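Local coordinates for protein carboxynorspermidine decarboxylase (Campylobacter jejuni subsp. jejuni 81116, PDB 3N29) that catalyses the pyridoxal-5'-phosphate-dependent decarboxylation of carboxynorspermidine, yielding the polyamine norspermidine, at residues Asp299-Ala304 with Gly346-Ala351; Ile323-Glu328 with Met355-Phe360. All coordinates share one frame; numbering follows the deposited sequence. Where two conformers were deposited one is given.

Contact 1: Asp299-Ala304 with Gly346-Ala351; sequences DTSSEA and GNTCLA
S301 and T348 meet where the two segments are pressed tightly together: the CG2 methyl of T348 lies 3.4 Å from S301 CB, closer than carbons usually pack. In T348, CG2 stands anti to the carbonyl carbon, beside the backbone N, while OG1 (chi1 70°) sits between N and the carbonyl carbon and is bonded to D353. S301 is the N-cap of the helix that starts at S302, its OG accepting from A304 N over 3.0 Å, and D353 also bonds this hydroxyl. Beside this point the backbones come together. N347 N donates to T300 O at 3.1 Å, and G346 CA sits 3.0 Å from that oxygen, an approach made easier by the lack of a side chain. The partly exposed end is looser. There E303 and L350 cross at about a right angle; the CD1 methyl of L350 rests 3.5 Å from E303 OE1, and the other oxygen, OE2, forms a salt bridge with K382 of the second subunit. L350 O and G346 O accept from R180 of that subunit, and C349 touches pyridoxal-5'-phosphate. A capped helix start and a loop meeting at the subunit interface are consistent with the shared active sites of dimeric fold-type III decarboxylases.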
ATOM      1  N   ASP A 299      16.428   7.623   1.385  1.00  4.35           N
ATOM      2  CA  ASP A 299      15.578   7.906   0.200  1.00  5.78           C
ATOM      3  C   ASP A 299      14.597   6.800  -0.149  1.00  6.64           C
ATOM      4  O   ASP A 299      14.226   6.526  -1.322  1.00  6.49           O
ATOM      5  CB  ASP A 299      16.451   8.347  -1.009  1.00  6.20           C
ATOM      6  CG  ASP A 299      17.448   7.271  -1.487  1.00  5.16           C
ATOM      7  OD1 ASP A 299      17.478   6.198  -0.916  1.00  4.26           O
ATOM      8  OD2 ASP A 299      18.210   7.556  -2.463  1.00  9.18           O
ATOM      9  N   THR A 300      14.116   6.118   0.877  1.00  6.60           N
ATOM     10  CA  THR A 300      13.162   5.077   0.701  1.00  5.57           C
ATOM     11  C   THR A 300      12.177   5.223   1.864  1.00  7.70           C
ATOM     12  O   THR A 300      12.363   6.065   2.744  1.00  7.04           O
ATOM     13  CB  THR A 300      13.781   3.657   0.637  1.00  7.65           C
ATOM     14  OG1 THR A 300      12.817   2.752   0.131  1.00  8.99           O
ATOM     15  CG2 THR A 300      14.238   3.083   2.033  1.00  7.27           C
ATOM     16  N   SER A 301      11.085   4.522   1.754  1.00  7.16           N
ATOM     17  CA  SER A 301       9.977   4.658   2.743  1.00  9.23           C
ATOM     18  C   SER A 301       9.466   3.297   3.133  1.00  9.30           C
ATOM     19  O   SER A 301       9.208   2.411   2.285  1.00  9.28           O
ATOM     20  CB  SER A 301       8.866   5.527   2.190  1.00  8.80           C
ATOM     21  OG  SER A 301       7.609   5.182   2.726  1.00  8.02           O
ATOM     22  N   SER A 302       9.305   3.090   4.449  1.00  9.10           N
ATOM     23  CA  SER A 302       8.722   1.835   4.917  1.00  9.66           C
ATOM     24  C   SER A 302       7.314   1.732   4.398  1.00  8.84           C
ATOM     25  O   SER A 302       6.977   0.694   3.807  1.00  8.88           O
ATOM     26  CB  SER A 302       8.794   1.769   6.471  1.00 10.28           C
ATOM     27  OG  SER A 302       8.115   2.913   6.973  1.00 15.97           O
ATOM     28  N   GLU A 303       6.535   2.798   4.514  1.00  9.78           N
ATOM     29  CA  GLU A 303       5.107   2.789   4.139  1.00 11.18           C
ATOM     30  C   GLU A 303       4.863   2.513   2.629  1.00 10.30           C
ATOM     31  O   GLU A 303       3.992   1.726   2.261  1.00 10.49           O
ATOM     32  CB  GLU A 303       4.504   4.132   4.460  1.00 14.11           C
ATOM     33  CG  GLU A 303       3.030   4.266   3.986  1.00 21.24           C
ATOM     34  CD  GLU A 303       2.023   4.080   5.135  1.00 28.96           C
ATOM     35  OE1 GLU A 303       2.472   4.114   6.329  1.00 30.27           O
ATOM     36  OE2 GLU A 303       0.812   3.922   4.818  1.00 24.28           O
ATOM     37  N   ALA A 304       5.694   3.119   1.772  1.00  7.80           N
ATOM     38  CA  ALA A 304       5.463   3.059   0.326  1.00  7.14           C
ATOM     39  C   ALA A 304       6.220   1.920  -0.323  1.00  7.46           C
ATOM     40  O   ALA A 304       5.738   1.375  -1.359  1.00  8.00           O
ATOM     41  CB  ALA A 304       5.853   4.411  -0.285  1.00  5.71           C
ATOM     42  N   GLY A 346      12.382   7.082   6.878  1.00 14.32           N
ATOM     43  CA  GLY A 346      12.037   7.278   5.476  1.00 13.39           C
ATOM     44  C   GLY A 346      11.835   8.716   5.065  1.00 13.57           C
ATOM     45  O   GLY A 346      11.849   9.615   5.859  1.00 11.90           O
ATOM     46  N   ASN A 347      11.513   8.870   3.798  1.00 14.16           N
ATOM     47  CA  ASN A 347      11.390  10.164   3.108  1.00 15.18           C
ATOM     48  C   ASN A 347       9.944  10.648   2.847  1.00 14.66           C
ATOM     49  O   ASN A 347       9.754  11.717   2.225  1.00 15.48           O
ATOM     50  CB  ASN A 347      12.207  10.236   1.820  1.00 15.08           C
ATOM     51  CG  ASN A 347      11.801   9.245   0.786  1.00 18.11           C
ATOM     52  OD1 ASN A 347      11.002   8.305   1.054  1.00 15.88           O
ATOM     53  ND2 ASN A 347      12.379   9.386  -0.412  1.00 16.18           N
ATOM     54  N   THR A 348       8.948   9.903   3.320  1.00 15.46           N
ATOM     55  CA  THR A 348       7.611  10.418   3.295  1.00 15.55           C
ATOM     56  C   THR A 348       7.502  11.436   4.404  1.00 14.97           C
ATOM     57  O   THR A 348       8.369  11.520   5.314  1.00 13.29           O
ATOM     58  CB  THR A 348       6.527   9.364   3.436  1.00 17.91           C
ATOM     59  OG1 THR A 348       6.537   8.859   4.764  1.00 15.70           O
ATOM     60  CG2 THR A 348       6.767   8.236   2.408  1.00 20.44           C
ATOM     61  N   CYS A 349       6.476  12.263   4.303  1.00 14.78           N
ATOM     62  CA  CYS A 349       6.174  13.213   5.384  1.00 15.90           C
ATOM     63  C   CYS A 349       5.477  12.603   6.625  1.00 16.96           C
ATOM     64  O   CYS A 349       5.152  13.339   7.520  1.00 19.17           O
ATOM     65  CB  CYS A 349       5.412  14.438   4.794  1.00 16.18           C
ATOM     66  SG  CYS A 349       6.421  15.284   3.518  1.00 18.50           S
ATOM     67  N   LEU A 350       5.328  11.290   6.759  1.00 17.13           N
ATOM     68  CA  LEU A 350       4.595  10.701   7.902  1.00 18.37           C
ATOM     69  C   LEU A 350       5.526  10.579   9.076  1.00 18.91           C
ATOM     70  O   LEU A 350       6.645  10.190   8.923  1.00 17.68           O
ATOM     71  CB  LEU A 350       4.119   9.250   7.612  1.00 19.27           C
ATOM     72  CG  LEU A 350       3.168   9.078   6.437  1.00 23.05           C
ATOM     73  CD1 LEU A 350       2.900   7.536   6.159  1.00 27.90           C
ATOM     74  CD2 LEU A 350       1.914   9.845   6.742  1.00 22.52           C
ATOM     75  N   ALA A 351       5.046  10.883  10.262  1.00 19.46           N
ATOM     76  CA  ALA A 351       5.848  10.700  11.499  1.00 20.05           C
ATOM     77  C   ALA A 351       6.344   9.281  11.724  1.00 19.01           C
ATOM     78  O   ALA A 351       7.482   9.062  12.183  1.00 21.92           O
ATOM     79  CB  ALA A 351       4.990  11.140  12.682  1.00 20.48           C
TER

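Contact 2: Ile323-Glu328 with Met355-Phe360; sequences ILATRE and MGEYAF
The ring of Y358 and the side chain of I323 lie side by side and point the same way, with I323 CG1 coming in obliquely to CE1 of the ring at 3.7 Å. Beyond the ring, Y358 OH is bonded to S316 O, which holds the far end of the ring. The other flat group is the guanidinium of R327, which has two conformers; in one of them NH1 meets E328 OE2 at its edge, in the guanidinium plane, in a salt bridge of 2.9 Å that may therefore not be permanent, while NE is bonded to G352 O. Between these groups the antiparallel strands are joined through a classic beta bulge, in which L324 and A325 together face E357. E357 O therefore accepts twice from the same face of its plane, at 2.8 Å from L324 N and at a longer 3.3 Å from A325 N. In return E357 N donates almost straight (177°) to A325 O at 2.8 Å. The extended side chain of E357 has CG anti to the backbone N (chi1 -169°), which brings OE1 against L324 CD1 and OE2 against A325 CB, with OE1 also in a salt bridge with K293. L324 also packs CD1 on A359 CB at 3.8 Å. Past the paired residues a water takes over, accepting from R327 N at 2.8 Å and donating to M355 O at 2.8 Å.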
ATOM      1  N   ILE A 323      19.477  -5.451  14.451  1.00 11.98           N
ATOM      2  CA  ILE A 323      18.251  -4.779  14.991  1.00 11.71           C
ATOM      3  C   ILE A 323      18.398  -4.623  16.512  1.00 11.38           C
ATOM      4  O   ILE A 323      18.606  -5.623  17.258  1.00 11.44           O
ATOM      5  CB  ILE A 323      16.974  -5.555  14.648  1.00 10.78           C
ATOM      6  CG1 ILE A 323      16.746  -5.659  13.129  1.00 12.04           C
ATOM      7  CG2 ILE A 323      15.740  -4.987  15.448  1.00 10.80           C
ATOM      8  CD1 ILE A 323      15.779  -6.782  12.763  1.00 11.66           C
ATOM      9  N   LEU A 324      18.277  -3.383  16.990  1.00 11.04           N
ATOM     10  CA  LEU A 324      18.232  -3.081  18.431  1.00 11.76           C
ATOM     11  C   LEU A 324      16.777  -2.920  18.928  1.00 11.51           C
ATOM     12  O   LEU A 324      16.491  -3.337  20.022  1.00 10.77           O
ATOM     13  CB  LEU A 324      18.928  -1.779  18.743  1.00 10.88           C
ATOM     14  CG  LEU A 324      20.438  -1.794  18.419  1.00 14.92           C
ATOM     15  CD1 LEU A 324      20.971  -0.334  18.413  1.00 12.76           C
ATOM     16  CD2 LEU A 324      21.265  -2.663  19.360  1.00 16.12           C
ATOM     17  N   ALA A 325      15.883  -2.336  18.111  1.00 11.68           N
ATOM     18  CA  ALA A 325      14.517  -2.055  18.525  1.00 12.15           C
ATOM     19  C   ALA A 325      13.708  -1.843  17.288  1.00 14.00           C
ATOM     20  O   ALA A 325      14.224  -1.334  16.277  1.00 12.28           O
ATOM     21  CB  ALA A 325      14.415  -0.835  19.424  1.00 12.15           C
ATOM     22  N   THR A 326      12.445  -2.228  17.389  1.00 13.20           N
ATOM     23  CA  THR A 326      11.472  -1.971  16.323  1.00 12.11           C
ATOM     24  C   THR A 326      10.894  -0.597  16.340  1.00 13.12           C
ATOM     25  O   THR A 326      10.958   0.175  17.330  1.00 11.69           O
ATOM     26  CB  THR A 326      10.316  -3.030  16.397  1.00 12.82           C
ATOM     27  OG1 THR A 326       9.446  -2.704  17.461  1.00 14.12           O
ATOM     28  CG2 THR A 326      10.811  -4.511  16.571  1.00 13.28           C
ATOM     29  N   ARG A 327      10.284  -0.215  15.211  1.00 14.68           N
ATOM     30  CA  ARG A 327       9.500   1.029  15.117  1.00 15.97           C
ATOM     31  C   ARG A 327       8.467   1.127  16.195  1.00 16.86           C
ATOM     32  O   ARG A 327       8.138   2.245  16.649  1.00 16.40           O
ATOM     33  CB  ARG A 327       8.764   1.030  13.746  0.50 16.13           C
ATOM     34  CG  ARG A 327       7.756   2.123  13.462  0.50 15.00           C
ATOM     35  CD  ARG A 327       7.053   1.844  12.145  0.50 12.79           C
ATOM     36  NE  ARG A 327       5.839   2.647  11.920  0.50 15.62           N
ATOM     37  CZ  ARG A 327       4.613   2.238  12.170  0.50 14.49           C
ATOM     38  NH1 ARG A 327       4.392   1.066  12.718  0.50 17.10           N
ATOM     39  NH2 ARG A 327       3.611   3.005  11.898  0.50 16.91           N
ATOM     40  N   GLU A 328       7.926  -0.027  16.612  1.00 18.63           N
ATOM     41  CA  GLU A 328       6.907  -0.046  17.674  1.00 19.69           C
ATOM     42  C   GLU A 328       7.526  -0.059  19.100  1.00 19.79           C
ATOM     43  O   GLU A 328       6.822  -0.307  20.089  1.00 19.01           O
ATOM     44  CB  GLU A 328       5.931  -1.230  17.490  1.00 19.85           C
ATOM     45  CG  GLU A 328       5.224  -1.335  16.026  1.00 22.63           C
ATOM     46  CD  GLU A 328       6.148  -1.785  14.789  1.00 25.79           C
ATOM     47  OE1 GLU A 328       7.154  -2.548  14.897  1.00 23.68           O
ATOM     48  OE2 GLU A 328       5.842  -1.312  13.665  1.00 24.90           O
ATOM     49  N   MET A 355      12.005   2.677  10.061  1.00 15.29           N
ATOM     50  CA  MET A 355      12.259   1.260   9.854  1.00 15.04           C
ATOM     51  C   MET A 355      12.591   0.495  11.151  1.00 15.58           C
ATOM     52  O   MET A 355      12.313  -0.713  11.247  1.00 15.48           O
ATOM     53  CB  MET A 355      13.363   1.055   8.844  1.00 14.61           C
ATOM     54  CG  MET A 355      13.034   1.470   7.405  1.00 17.46           C
ATOM     55  SD  MET A 355      12.813   3.351   7.096  1.00 15.03           S
ATOM     56  CE  MET A 355      12.880   3.342   5.198  1.00 17.96           C
ATOM     57  N   GLY A 356      13.215   1.187  12.116  1.00 14.23           N
ATOM     58  CA  GLY A 356      13.673   0.610  13.360  1.00 14.07           C
ATOM     59  C   GLY A 356      14.987   1.224  13.806  1.00 14.32           C
ATOM     60  O   GLY A 356      15.479   2.173  13.176  1.00 14.10           O
ATOM     61  N   GLU A 357      15.551   0.737  14.931  1.00 13.74           N
ATOM     62  CA  GLU A 357      16.816   1.208  15.447  1.00 13.33           C
ATOM     63  C   GLU A 357      17.840   0.094  15.250  1.00 13.39           C
ATOM     64  O   GLU A 357      17.536  -1.060  15.568  1.00 13.06           O
ATOM     65  CB  GLU A 357      16.705   1.486  16.956  1.00 13.86           C
ATOM     66  CG  GLU A 357      17.874   2.200  17.468  1.00 15.45           C
ATOM     67  CD  GLU A 357      17.871   2.347  19.015  1.00 22.22           C
ATOM     68  OE1 GLU A 357      18.962   2.676  19.591  1.00 24.50           O
ATOM     69  OE2 GLU A 357      16.811   2.075  19.627  1.00 25.61           O
ATOM     70  N   TYR A 358      18.977   0.417  14.638  1.00 12.45           N
ATOM     71  CA  TYR A 358      19.950  -0.587  14.257  1.00 13.11           C
ATOM     72  C   TYR A 358      21.347  -0.179  14.704  1.00 13.25           C
ATOM     73  O   TYR A 358      21.664   1.038  14.831  1.00 12.00           O
ATOM     74  CB  TYR A 358      19.972  -0.737  12.721  1.00 12.53           C
ATOM     75  CG  TYR A 358      18.676  -1.142  12.031  1.00 12.69           C
ATOM     76  CD1 TYR A 358      18.498  -2.425  11.562  1.00 11.89           C
ATOM     77  CD2 TYR A 358      17.624  -0.223  11.838  1.00 11.31           C
ATOM     78  CE1 TYR A 358      17.335  -2.797  10.906  1.00 13.41           C
ATOM     79  CE2 TYR A 358      16.417  -0.612  11.161  1.00 13.89           C
ATOM     80  CZ  TYR A 358      16.291  -1.894  10.708  1.00 13.06           C
ATOM     81  OH  TYR A 358      15.148  -2.266  10.030  1.00 13.80           O
ATOM     82  N   ALA A 359      22.174  -1.199  14.933  1.00 12.98           N
ATOM     83  CA  ALA A 359      23.510  -1.062  15.391  1.00 13.25           C
ATOM     84  C   ALA A 359      24.406  -1.369  14.205  1.00 14.03           C
ATOM     85  O   ALA A 359      24.216  -2.427  13.558  1.00 12.79           O
ATOM     86  CB  ALA A 359      23.810  -2.070  16.486  1.00 13.12           C
ATOM     87  N   PHE A 360      25.352  -0.455  13.963  1.00 12.92           N
ATOM     88  CA  PHE A 360      26.392  -0.597  12.938  1.00 15.66           C
ATOM     89  C   PHE A 360      27.794  -0.617  13.583  1.00 16.27           C
ATOM     90  O   PHE A 360      27.957  -0.112  14.711  1.00 16.56           O
ATOM     91  CB  PHE A 360      26.307   0.575  11.943  1.00 15.25           C
ATOM     92  CG  PHE A 360      25.023   0.632  11.145  1.00 16.64           C
ATOM     93  CD1 PHE A 360      24.965   0.120   9.845  1.00 17.01           C
ATOM     94  CD2 PHE A 360      23.880   1.227  11.664  1.00 16.73           C
ATOM     95  CE1 PHE A 360      23.806   0.213   9.071  1.00 17.81           C
ATOM     96  CE2 PHE A 360      22.711   1.277  10.910  1.00 15.92           C
ATOM     97  CZ  PHE A 360      22.658   0.766   9.634  1.00 17.27           C
TER
HETATM   98  O   HOH W   1      10.566  -1.905  13.012  1.00 17.73           O

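How the contacts relate
Contacts 1 and 2 illustrate how place in the fold sets chemistry. Both belong to the beta-rich domain, and strand 340-345 connects them: its far end runs into the loop of contact 1, while strand 354-360 pairs with it antiparallel and supplies half of contact 2. The two meet at M355, whose CE packs 3.5 Å from T300 CG2. Contact 1 is the more buried, lying at the subunit interface near the cofactor, and it depends on a helix cap, close carbons and charges shared with the second subunit. Contact 2, only partly buried and touched by no other chain of the assembly, relies on antiparallel backbone pairing with a bulge in it, continued by a bridging water.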